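PDB 2PP1: L-talarate/galactarate dehydratase from Salmonella typhimurium, which dehydrates L-talarate and galactarate to 5-keto-4-deoxy-D-glucarate with the help of one magnesium ion per subunit, and also epimerises L-talarate to galactarate. Local coordinates for residues Ser45-Leu50 against Asn228-Arg233; Gln163-Ser168 against Glu344-His349; Arg323-His328 against Ala339-Glu344. All coordinates share one frame; numbering follows the deposited sequence.

Contact 1: Ser45-Leu50 against Asn228-Arg233; sequences SDAKVL and NQQWDR. With LLH ((2R,3S,4R)-2,3,4-trihydroxy-5-(hydroxyamino)-5-oxopentanoic acid), chain H.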
loop_
_atom_site.group_PDB
_atom_site.type_symbol
_atom_site.label_atom_id
_atom_site.label_comp_id
_atom_site.label_asym_id
_atom_site.label_seq_id
_atom_site.Cartn_x
_atom_site.Cartn_y
_atom_site.Cartn_z
ATOM N N SER A 45 -5.520 -14.219 -33.526
ATOM C CA SER A 45 -6.874 -14.675 -33.211
ATOM C C SER A 45 -6.980 -15.625 -32.016
ATOM O O SER A 45 -6.392 -16.704 -32.029
ATOM C CB SER A 45 -7.491 -15.384 -34.423
ATOM O OG SER A 45 -7.727 -14.493 -35.505
ATOM N N ASP A 46 -7.704 -15.221 -30.975
ATOM C CA ASP A 46 -7.934 -16.121 -29.852
ATOM C C ASP A 46 -9.383 -16.580 -30.046
ATOM O O ASP A 46 -9.982 -16.289 -31.087
ATOM C CB ASP A 46 -7.737 -15.445 -28.478
ATOM C CG ASP A 46 -8.586 -14.195 -28.287
ATOM O OD1 ASP A 46 -9.681 -14.085 -28.876
ATOM O OD2 ASP A 46 -8.152 -13.319 -27.513
ATOM N N ALA A 47 -9.955 -17.277 -29.070
ATOM C CA ALA A 47 -11.322 -17.777 -29.225
ATOM C C ALA A 47 -12.385 -16.717 -29.532
ATOM O O ALA A 47 -13.418 -17.036 -30.124
ATOM C CB ALA A 47 -11.729 -18.590 -27.982
ATOM N N LYS A 48 -12.145 -15.468 -29.132
ATOM C CA LYS A 48 -13.111 -14.398 -29.377
ATOM C C LYS A 48 -13.322 -14.184 -30.875
ATOM O O LYS A 48 -14.383 -13.734 -31.315
ATOM C CB LYS A 48 -12.646 -13.085 -28.721
ATOM C CG LYS A 48 -12.590 -13.141 -27.198
ATOM C CD LYS A 48 -12.179 -11.804 -26.577
ATOM C CE LYS A 48 -10.672 -11.550 -26.621
ATOM N NZ LYS A 48 -10.126 -11.459 -28.000
ATOM N N VAL A 49 -12.301 -14.506 -31.655
ATOM C CA VAL A 49 -12.375 -14.359 -33.094
ATOM C C VAL A 49 -13.041 -15.581 -33.712
ATOM O O VAL A 49 -13.860 -15.455 -34.623
ATOM C CB VAL A 49 -10.971 -14.190 -33.705
ATOM C CG1 VAL A 49 -11.059 -14.167 -35.227
ATOM C CG2 VAL A 49 -10.346 -12.907 -33.182
ATOM N N LEU A 50 -12.695 -16.764 -33.213
ATOM C CA LEU A 50 -13.272 -17.976 -33.760
ATOM C C LEU A 50 -14.759 -18.149 -33.447
ATOM O O LEU A 50 -15.427 -18.930 -34.108
ATOM C CB LEU A 50 -12.478 -19.209 -33.310
ATOM C CG LEU A 50 -11.246 -19.550 -34.165
ATOM C CD1 LEU A 50 -10.216 -18.432 -34.066
ATOM C CD2 LEU A 50 -10.636 -20.871 -33.695
ATOM N N ASN A 228 -10.619 -17.189 -22.996
ATOM C CA ASN A 228 -11.027 -15.827 -23.320
ATOM C C ASN A 228 -12.550 -15.616 -23.304
ATOM O O ASN A 228 -13.114 -15.001 -24.220
ATOM C CB ASN A 228 -10.449 -15.410 -24.681
ATOM C CG ASN A 228 -8.972 -15.036 -24.595
ATOM O OD1 ASN A 228 -8.627 -13.980 -24.073
ATOM N ND2 ASN A 228 -8.100 -15.905 -25.087
ATOM N N GLN A 229 -13.191 -16.142 -22.257
ATOM C CA GLN A 229 -14.634 -16.018 -22.024
ATOM C C GLN A 229 -15.537 -16.743 -23.007
ATOM O O GLN A 229 -16.755 -16.561 -22.963
ATOM C CB GLN A 229 -15.065 -14.545 -22.034
ATOM C CG GLN A 229 -14.184 -13.574 -21.274
ATOM C CD GLN A 229 -14.648 -12.129 -21.459
ATOM O OE1 GLN A 229 -15.712 -11.733 -20.966
ATOM N NE2 GLN A 229 -13.855 -11.337 -22.177
ATOM N N GLN A 230 -14.985 -17.589 -23.863
ATOM C CA GLN A 230 -15.833 -18.212 -24.877
ATOM C C GLN A 230 -16.680 -19.450 -24.601
ATOM O O GLN A 230 -17.309 -19.977 -25.529
ATOM C CB GLN A 230 -15.010 -18.426 -26.143
ATOM C CG GLN A 230 -14.503 -17.110 -26.710
ATOM C CD GLN A 230 -15.557 -16.016 -26.663
ATOM O OE1 GLN A 230 -15.551 -15.156 -25.766
ATOM N NE2 GLN A 230 -16.476 -16.046 -27.619
ATOM N N TRP A 231 -16.716 -19.926 -23.358
ATOM C CA TRP A 231 -17.556 -21.089 -23.076
ATOM C C TRP A 231 -18.757 -20.661 -22.264
ATOM O O TRP A 231 -18.715 -19.632 -21.594
ATOM C CB TRP A 231 -16.816 -22.149 -22.252
ATOM C CG TRP A 231 -15.715 -22.879 -22.958
ATOM C CD1 TRP A 231 -15.701 -23.308 -24.262
ATOM C CD2 TRP A 231 -14.510 -23.365 -22.363
ATOM N NE1 TRP A 231 -14.559 -24.036 -24.509
ATOM C CE2 TRP A 231 -13.813 -24.089 -23.359
ATOM C CE3 TRP A 231 -13.952 -23.264 -21.081
ATOM C CZ2 TRP A 231 -12.585 -24.709 -23.110
ATOM C CZ3 TRP A 231 -12.738 -23.876 -20.834
ATOM C CH2 TRP A 231 -12.064 -24.593 -21.846
ATOM N N ASP A 232 -19.841 -21.427 -22.343
ATOM C CA ASP A 232 -20.989 -21.137 -21.493
ATOM C C ASP A 232 -20.734 -22.068 -20.296
ATOM O O ASP A 232 -19.823 -22.891 -20.342
ATOM C CB ASP A 232 -22.336 -21.459 -22.169
ATOM C CG ASP A 232 -22.378 -22.833 -22.809
ATOM O OD1 ASP A 232 -21.612 -23.741 -22.414
ATOM O OD2 ASP A 232 -23.209 -23.006 -23.721
ATOM N N ARG A 233 -21.515 -21.935 -19.231
ATOM C CA ARG A 233 -21.312 -22.762 -18.051
ATOM C C ARG A 233 -21.310 -24.263 -18.321
ATOM O O ARG A 233 -20.473 -24.987 -17.780
ATOM C CB ARG A 233 -22.363 -22.415 -17.002
ATOM C CG ARG A 233 -22.269 -20.977 -16.528
ATOM C CD ARG A 233 -23.344 -20.685 -15.521
ATOM N NE ARG A 233 -23.223 -19.347 -14.962
ATOM C CZ ARG A 233 -24.017 -18.880 -14.007
ATOM N NH1 ARG A 233 -24.983 -19.652 -13.517
ATOM N NH2 ARG A 233 -23.849 -17.647 -13.540
HETATM O O5A LLH H . -6.022 -11.313 -29.163
HETATM C C5 LLH H . -6.355 -10.700 -28.121
HETATM O O5B LLH H . -7.490 -10.189 -27.912
HETATM C C4 LLH H . -5.314 -10.552 -27.003
HETATM O O4 LLH H . -4.012 -10.896 -27.473
HETATM C C3 LLH H . -5.724 -11.427 -25.814
HETATM O O3 LLH H . -5.881 -12.794 -26.240
HETATM C C2 LLH H . -4.692 -11.391 -24.659
HETATM O O2 LLH H . -4.759 -10.060 -24.135
HETATM C C1 LLH H . -4.940 -12.407 -23.524
HETATM O O1 LLH H . -6.065 -12.679 -23.131
HETATM N N LLH H . -3.838 -12.994 -23.008
HETATM O ON LLH H . -3.819 -13.595 -21.757
#

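Contact 2: Gln163-Ser168 against Glu344-His349; sequences QCYNTS and EPWLEH. With LLH ((2R,3S,4R)-2,3,4-trihydroxy-5-(hydroxyamino)-5-oxopentanoic acid), chain H.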
loop_
_atom_site.group_PDB
_atom_site.type_symbol
_atom_site.label_atom_id
_atom_site.label_comp_id
_atom_site.label_asym_id
_atom_site.label_seq_id
_atom_site.Cartn_x
_atom_site.Cartn_y
_atom_site.Cartn_z
ATOM N N GLN A 163 8.560 -16.340 -12.050
ATOM C CA GLN A 163 8.231 -17.404 -13.007
ATOM C C GLN A 163 7.547 -16.750 -14.197
ATOM O O GLN A 163 6.686 -15.893 -14.026
ATOM C CB GLN A 163 7.262 -18.405 -12.388
ATOM C CG GLN A 163 7.733 -19.009 -11.099
ATOM C CD GLN A 163 6.678 -19.893 -10.477
ATOM O OE1 GLN A 163 5.558 -19.453 -10.205
ATOM N NE2 GLN A 163 7.028 -21.143 -10.242
ATOM N N CYS A 164 7.905 -17.176 -15.401
ATOM C CA CYS A 164 7.347 -16.566 -16.593
ATOM C C CYS A 164 6.881 -17.599 -17.605
ATOM O O CYS A 164 7.578 -18.574 -17.879
ATOM C CB CYS A 164 8.408 -15.654 -17.217
ATOM S SG CYS A 164 7.829 -14.710 -18.623
ATOM N N TYR A 165 5.695 -17.387 -18.158
ATOM C CA TYR A 165 5.150 -18.307 -19.147
ATOM C C TYR A 165 4.834 -17.518 -20.413
ATOM O O TYR A 165 4.567 -16.319 -20.351
ATOM C CB TYR A 165 3.871 -18.983 -18.611
ATOM C CG TYR A 165 2.652 -18.078 -18.611
ATOM C CD1 TYR A 165 1.837 -17.965 -19.743
ATOM C CD2 TYR A 165 2.340 -17.304 -17.496
ATOM C CE1 TYR A 165 0.745 -17.103 -19.761
ATOM C CE2 TYR A 165 1.254 -16.445 -17.503
ATOM C CZ TYR A 165 0.457 -16.349 -18.638
ATOM O OH TYR A 165 -0.623 -15.499 -18.624
ATOM N N ASN A 166 4.852 -18.191 -21.557
ATOM C CA ASN A 166 4.558 -17.516 -22.820
ATOM C C ASN A 166 3.125 -17.727 -23.294
ATOM O O ASN A 166 2.559 -18.804 -23.130
ATOM C CB ASN A 166 5.513 -17.974 -23.925
ATOM C CG ASN A 166 5.053 -17.515 -25.300
ATOM O OD1 ASN A 166 4.321 -18.228 -25.997
ATOM N ND2 ASN A 166 5.452 -16.304 -25.685
ATOM N N THR A 167 2.563 -16.686 -23.906
ATOM C CA THR A 167 1.200 -16.724 -24.428
ATOM C C THR A 167 1.146 -16.513 -25.945
ATOM O O THR A 167 0.313 -17.113 -26.626
ATOM C CB THR A 167 0.323 -15.624 -23.776
ATOM O OG1 THR A 167 0.179 -15.888 -22.380
ATOM C CG2 THR A 167 -1.061 -15.584 -24.420
ATOM N N SER A 168 2.040 -15.672 -26.467
ATOM C CA SER A 168 2.059 -15.349 -27.893
ATOM C C SER A 168 2.233 -16.514 -28.847
ATOM O O SER A 168 1.869 -16.404 -30.018
ATOM C CB SER A 168 3.140 -14.303 -28.192
ATOM O OG SER A 168 4.420 -14.813 -27.888
ATOM N N GLU A 344 3.953 -16.628 -4.364
ATOM C CA GLU A 344 4.643 -16.874 -5.634
ATOM C C GLU A 344 3.717 -16.602 -6.828
ATOM O O GLU A 344 2.710 -17.284 -7.013
ATOM C CB GLU A 344 5.167 -18.317 -5.665
ATOM C CG GLU A 344 6.245 -18.625 -6.724
ATOM C CD GLU A 344 7.613 -17.957 -6.456
ATOM O OE1 GLU A 344 8.028 -17.848 -5.282
ATOM O OE2 GLU A 344 8.288 -17.563 -7.430
ATOM N N PRO A 345 4.056 -15.594 -7.656
ATOM C CA PRO A 345 3.253 -15.222 -8.828
ATOM C C PRO A 345 3.771 -15.749 -10.153
ATOM O O PRO A 345 4.772 -16.461 -10.209
ATOM C CB PRO A 345 3.307 -13.703 -8.791
ATOM C CG PRO A 345 4.759 -13.474 -8.430
ATOM C CD PRO A 345 5.059 -14.547 -7.367
ATOM N N TRP A 346 3.070 -15.384 -11.221
ATOM C CA TRP A 346 3.447 -15.757 -12.582
ATOM C C TRP A 346 3.429 -14.487 -13.413
ATOM O O TRP A 346 2.620 -13.593 -13.169
ATOM C CB TRP A 346 2.460 -16.749 -13.196
ATOM C CG TRP A 346 2.735 -18.174 -12.871
ATOM C CD1 TRP A 346 2.209 -18.900 -11.834
ATOM C CD2 TRP A 346 3.618 -19.054 -13.571
ATOM N NE1 TRP A 346 2.710 -20.177 -11.854
ATOM C CE2 TRP A 346 3.579 -20.301 -12.906
ATOM C CE3 TRP A 346 4.444 -18.912 -14.697
ATOM C CZ2 TRP A 346 4.330 -21.404 -13.330
ATOM C CZ3 TRP A 346 5.191 -20.009 -15.121
ATOM C CH2 TRP A 346 5.127 -21.239 -14.437
ATOM N N LEU A 347 4.320 -14.412 -14.394
ATOM C CA LEU A 347 4.401 -13.254 -15.275
ATOM C C LEU A 347 4.089 -13.738 -16.687
ATOM O O LEU A 347 4.554 -14.796 -17.100
ATOM C CB LEU A 347 5.805 -12.653 -15.228
ATOM C CG LEU A 347 6.051 -11.371 -16.012
ATOM C CD1 LEU A 347 5.341 -10.223 -15.331
ATOM C CD2 LEU A 347 7.569 -11.085 -16.083
ATOM N N GLU A 348 3.299 -12.965 -17.419
ATOM C CA GLU A 348 2.913 -13.339 -18.778
ATOM C C GLU A 348 3.814 -12.696 -19.826
ATOM O O GLU A 348 4.037 -11.489 -19.809
ATOM C CB GLU A 348 1.450 -12.956 -19.028
ATOM C CG GLU A 348 0.952 -13.211 -20.443
ATOM C CD GLU A 348 -0.581 -13.126 -20.558
ATOM O OE1 GLU A 348 -1.203 -12.291 -19.869
ATOM O OE2 GLU A 348 -1.162 -13.892 -21.352
ATOM N N HIS A 349 4.326 -13.513 -20.738
ATOM C CA HIS A 349 5.220 -13.017 -21.778
ATOM C C HIS A 349 4.632 -12.904 -23.187
ATOM O O HIS A 349 3.924 -13.798 -23.669
ATOM C CB HIS A 349 6.487 -13.881 -21.848
ATOM C CG HIS A 349 7.311 -13.637 -23.079
ATOM N ND1 HIS A 349 7.001 -14.191 -24.303
ATOM C CD2 HIS A 349 8.392 -12.844 -23.289
ATOM C CE1 HIS A 349 7.850 -13.747 -25.214
ATOM N NE2 HIS A 349 8.702 -12.926 -24.625
HETATM O O5A LLH H . -6.022 -11.313 -29.163
HETATM C C5 LLH H . -6.355 -10.700 -28.121
HETATM O O5B LLH H . -7.490 -10.189 -27.912
HETATM C C4 LLH H . -5.314 -10.552 -27.003
HETATM O O4 LLH H . -4.012 -10.896 -27.473
HETATM C C3 LLH H . -5.724 -11.427 -25.814
HETATM O O3 LLH H . -5.881 -12.794 -26.240
HETATM C C2 LLH H . -4.692 -11.391 -24.659
HETATM O O2 LLH H . -4.759 -10.060 -24.135
HETATM C C1 LLH H . -4.940 -12.407 -23.524
HETATM O O1 LLH H . -6.065 -12.679 -23.131
HETATM N N LLH H . -3.838 -12.994 -23.008
HETATM O ON LLH H . -3.819 -13.595 -21.757
HETATM O O HOH W 1 7.451 -16.083 -9.532
#

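Contact 3: Arg323-His328 against Ala339-Glu344; sequences RKLAPH and AAYPLE. With LLH ((2R,3S,4R)-2,3,4-trihydroxy-5-(hydroxyamino)-5-oxopentanoic acid), chain H.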
loop_
_atom_site.group_PDB
_atom_site.type_symbol
_atom_site.label_atom_id
_atom_site.label_comp_id
_atom_site.label_asym_id
_atom_site.label_seq_id
_atom_site.Cartn_x
_atom_site.Cartn_y
_atom_site.Cartn_z
ATOM N N ARG A 323 -5.316 -15.580 -2.508
ATOM C CA ARG A 323 -5.220 -15.922 -3.933
ATOM C C ARG A 323 -3.818 -15.685 -4.519
ATOM O O ARG A 323 -3.052 -14.871 -4.012
ATOM C CB ARG A 323 -6.227 -15.096 -4.741
ATOM C CG ARG A 323 -7.629 -15.059 -4.160
ATOM C CD ARG A 323 -8.193 -16.461 -3.996
ATOM N NE ARG A 323 -9.584 -16.415 -3.574
ATOM C CZ ARG A 323 -10.356 -17.488 -3.453
ATOM N NH1 ARG A 323 -9.854 -18.680 -3.721
ATOM N NH2 ARG A 323 -11.628 -17.362 -3.086
ATOM N N LYS A 324 -3.500 -16.404 -5.591
ATOM C CA LYS A 324 -2.222 -16.255 -6.280
ATOM C C LYS A 324 -2.397 -15.095 -7.270
ATOM O O LYS A 324 -3.526 -14.742 -7.629
ATOM C CB LYS A 324 -1.874 -17.526 -7.063
ATOM C CG LYS A 324 -1.630 -18.782 -6.225
ATOM C CD LYS A 324 -0.379 -18.672 -5.369
ATOM C CE LYS A 324 -0.003 -20.027 -4.745
ATOM N NZ LYS A 324 0.326 -21.075 -5.779
ATOM N N LEU A 325 -1.287 -14.509 -7.710
ATOM C CA LEU A 325 -1.340 -13.391 -8.646
ATOM C C LEU A 325 -0.683 -13.757 -9.961
ATOM O O LEU A 325 0.407 -14.317 -9.982
ATOM C CB LEU A 325 -0.621 -12.163 -8.072
ATOM C CG LEU A 325 -0.823 -10.868 -8.871
ATOM C CD1 LEU A 325 -2.180 -10.261 -8.508
ATOM C CD2 LEU A 325 0.285 -9.866 -8.556
ATOM N N ALA A 326 -1.365 -13.452 -11.060
ATOM C CA ALA A 326 -0.831 -13.704 -12.398
ATOM C C ALA A 326 -1.311 -12.533 -13.248
ATOM O O ALA A 326 -2.326 -12.621 -13.933
ATOM C CB ALA A 326 -1.357 -15.021 -12.957
ATOM N N PRO A 327 -0.581 -11.405 -13.194
ATOM C CA PRO A 327 -0.921 -10.195 -13.953
ATOM C C PRO A 327 -1.012 -10.487 -15.442
ATOM O O PRO A 327 -0.322 -11.364 -15.948
ATOM C CB PRO A 327 0.230 -9.244 -13.623
ATOM C CG PRO A 327 0.637 -9.692 -12.237
ATOM C CD PRO A 327 0.625 -11.186 -12.375
ATOM N N HIS A 328 -1.863 -9.742 -16.140
ATOM C CA HIS A 328 -2.047 -9.936 -17.577
ATOM C C HIS A 328 -1.282 -8.961 -18.457
ATOM O O HIS A 328 -1.327 -7.752 -18.234
ATOM C CB HIS A 328 -3.545 -9.850 -17.902
ATOM C CG HIS A 328 -3.849 -9.607 -19.350
ATOM N ND1 HIS A 328 -4.013 -8.344 -19.871
ATOM C CD2 HIS A 328 -4.039 -10.465 -20.379
ATOM C CE1 HIS A 328 -4.294 -8.434 -21.160
ATOM N NE2 HIS A 328 -4.316 -9.709 -21.491
ATOM N N ALA A 339 6.729 -8.945 -8.469
ATOM C CA ALA A 339 7.921 -9.166 -7.647
ATOM C C ALA A 339 7.604 -8.731 -6.221
ATOM O O ALA A 339 8.181 -9.237 -5.250
ATOM C CB ALA A 339 9.105 -8.357 -8.196
ATOM N N ALA A 340 6.675 -7.788 -6.106
ATOM C CA ALA A 340 6.263 -7.276 -4.807
ATOM C C ALA A 340 5.145 -8.093 -4.141
ATOM O O ALA A 340 4.850 -7.876 -2.965
ATOM C CB ALA A 340 5.828 -5.816 -4.934
ATOM N N TYR A 341 4.544 -9.031 -4.867
ATOM C CA TYR A 341 3.466 -9.843 -4.286
ATOM C C TYR A 341 4.012 -10.881 -3.283
ATOM O O TYR A 341 5.009 -11.554 -3.551
ATOM C CB TYR A 341 2.688 -10.562 -5.389
ATOM C CG TYR A 341 1.316 -11.040 -4.959
ATOM C CD1 TYR A 341 0.307 -10.129 -4.659
ATOM C CD2 TYR A 341 1.025 -12.400 -4.863
ATOM C CE1 TYR A 341 -0.960 -10.555 -4.276
ATOM C CE2 TYR A 341 -0.247 -12.840 -4.481
ATOM C CZ TYR A 341 -1.229 -11.913 -4.190
ATOM O OH TYR A 341 -2.481 -12.330 -3.821
ATOM N N PRO A 342 3.352 -11.030 -2.124
ATOM C CA PRO A 342 3.767 -11.980 -1.086
ATOM C C PRO A 342 3.767 -13.456 -1.485
ATOM O O PRO A 342 4.658 -14.197 -1.080
ATOM C CB PRO A 342 2.807 -11.673 0.066
ATOM C CG PRO A 342 1.594 -11.142 -0.630
ATOM C CD PRO A 342 2.185 -10.247 -1.675
ATOM N N LEU A 343 2.786 -13.895 -2.274
ATOM C CA LEU A 343 2.748 -15.298 -2.701
ATOM C C LEU A 343 3.414 -15.446 -4.073
ATOM O O LEU A 343 3.443 -14.497 -4.855
ATOM C CB LEU A 343 1.300 -15.809 -2.740
ATOM C CG LEU A 343 0.514 -15.627 -1.431
ATOM C CD1 LEU A 343 -0.853 -16.282 -1.561
ATOM C CD2 LEU A 343 1.290 -16.249 -0.254
ATOM N N GLU A 344 3.953 -16.628 -4.364
ATOM C CA GLU A 344 4.643 -16.874 -5.634
ATOM C C GLU A 344 3.717 -16.602 -6.828
ATOM O O GLU A 344 2.710 -17.284 -7.013
ATOM C CB GLU A 344 5.167 -18.317 -5.665
ATOM C CG GLU A 344 6.245 -18.625 -6.724
ATOM C CD GLU A 344 7.613 -17.957 -6.456
ATOM O OE1 GLU A 344 8.028 -17.848 -5.282
ATOM O OE2 GLU A 344 8.288 -17.563 -7.430
HETATM O O5A LLH H . -6.022 -11.313 -29.163
HETATM C C5 LLH H . -6.355 -10.700 -28.121
HETATM O O5B LLH H . -7.490 -10.189 -27.912
HETATM C C4 LLH H . -5.314 -10.552 -27.003
HETATM O O4 LLH H . -4.012 -10.896 -27.473
HETATM C C3 LLH H . -5.724 -11.427 -25.814
HETATM O O3 LLH H . -5.881 -12.794 -26.240
HETATM C C2 LLH H . -4.692 -11.391 -24.659
HETATM O O2 LLH H . -4.759 -10.060 -24.135
HETATM C C1 LLH H . -4.940 -12.407 -23.524
HETATM O O1 LLH H . -6.065 -12.679 -23.131
HETATM N N LLH H . -3.838 -12.994 -23.008
HETATM O ON LLH H . -3.819 -13.595 -21.757
HETATM O O HOH W 2 0.718 -15.317 -6.335
#

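Contact 1: Ser45-Leu50 against Asn228-Arg233
Asn228 begins the contact by lying against Asp46 and Lys48. Its side chain crosses that of Asp46 at roughly a right angle, and the amide and carboxylate planes are turned 31° from each other. Its CB sits 4.0 Å from Lys48 CG, and its backbone O comes 3.6 Å from the same CG, so the aliphatic part of the lysine passes over this residue on the way to the ligand. There Lys48 NZ bonds to O5B of LLH at 2.9 Å and meets the syn lone pair of Asp46 OD2 in a salt bridge of 2.8 Å; Gln54 is a further partner of NZ. Asp46 OD2 also accepts from LLH O3 at 2.7 Å, which leaves the carboxylate gripped between lysine and ligand. The other oxygen, Asp46 OD1, turns back to the N-terminus of helix 47-50, where Asp46 is the N-cap and accepts from Lys48 N. In this enolase-superfamily fold, a loop of the N-terminal part closes here over the barrel, on the loop following strand 223-226, whose Asp226 binds magnesium. After Gln229, which anchors to Ala257, comes Gln230. Its CG presses on Ala47 CB at 3.4 Å and lies 3.8 Å from Lys48 N. The bend at chi2 (-42°) carries the amide past CA of Lys48, the side chains of Gln230 and Lys48 crossing at about a right angle.

Contact 2: Gln163-Ser168 against Glu344-His349
Glu348 OE2 takes a 2.6 Å hydrogen bond from Thr167 OG1 on its anti lone pair, forms a salt bridge with Lys195, and stands 2.7 Å from LLH ON. OE1 of the same carboxylate is held by Phe329 N, so both oxygens are tied down, which should fix the group's rotation where it meets the substrate analogue. Tyr165 lies alongside: Glu348 CA packs over one face of its ring, 4.1 Å from the centroid. The next aromatic on this side, Trp346, receives Gln163 CB squarely over its six-membered ring, at 3.7 Å from the centroid. On the reverse side of the strands, Asn166 ND2 donates to His349 ND1 at 3.0 Å, nearly in the plane of both the amide and the ring; a second bond from ND2 reaches Ser168 OG, which is itself bonded to Glu351, and Tyr12 of the second subunit stacks on the imidazole. Between these two layers the backbones pair in parallel, with Tyr165 N to Leu347 O at 3.0 Å among the rungs. Strand 161-166 also bonds to strand 194-197, and strand 346-349 to Leu325, so the pairing joins the first barrel strand to the last and closes the (β/α)7β barrel of the mandelate racemase family.

Contact 3: Arg323-His328 against Ala339-Glu344
Tyr341 lies with one ring face against Leu325 and reaches with its hydroxyl to the backbone of Arg323. Starting at the root of the side chain, CB is 4.0 Å from Leu325 CD2. With CG anti to the backbone N (chi1 -161°), the ring is thrown across toward strand 324-325. Leu325 CD2 lies against CG and CD1 of the tyrosine, though CG is also met by Leu325 CB, which touches Tyr341 CD2 most closely, at 3.6 Å. That CB stands almost directly above the ring centre, a CH-pi contact 12° off the normal. Pro342 CD covers the opposite face, 3.4 Å above the plane, so the ring is sandwiched between Leu325 and the residue that follows the tyrosine in sequence. Further out, CE2 and CZ approach Arg323 O from the ring edge, and OH donates to that oxygen in a hydrogen bond of 2.6 Å, with the donor tilted 35° from the carbonyl plane. These contacts lie within a β-α-β unit of the barrel: strand 324-325 leads through helix 331-340 to the last strand, and Tyr341 lies on the link from that helix to the strand. Met315, Ala318 and Ala319 of the preceding helix, 308-320, pack on the same tyrosine. The same carbonyl oxygen, Arg323 O, is approached by Leu343 CD1 at 3.6 Å. Nearer the surface, Lys324 CD lies 3.8 Å from Glu344 O, and a water accepts from Leu325 N and donates weakly to Glu344 O. At the far end of 323-328, beyond Pro327, catalytic His328 turns its ring edge to the ligand, NE2 hydrogen-bonding LLH O2 at 2.7 Å, while ND1 is paired with Asp301.

How the contacts relate
All three contacts reach the ligand LLH, which spans the gap between contact 1 and the other two. Contact 1 has its centre about 21 Å from that of contact 2 and about 25 Å from that of contact 3, with nearest atoms about 7 Å away in both cases. Its Lys48 holds the carboxylate end of LLH and Asp46 the hydroxyl O3, whereas Glu348 of contact 2 and His328 of contact 3 attend the hydroxamate end and its neighbouring hydroxyl. Contacts 2 and 3 are direct neighbours, centres about 11 Å apart: they share Glu344, and Trp346 N probably bonds to Leu325 O at 3.1 Å, laying the strands of 323-328 and 344-349 side by side.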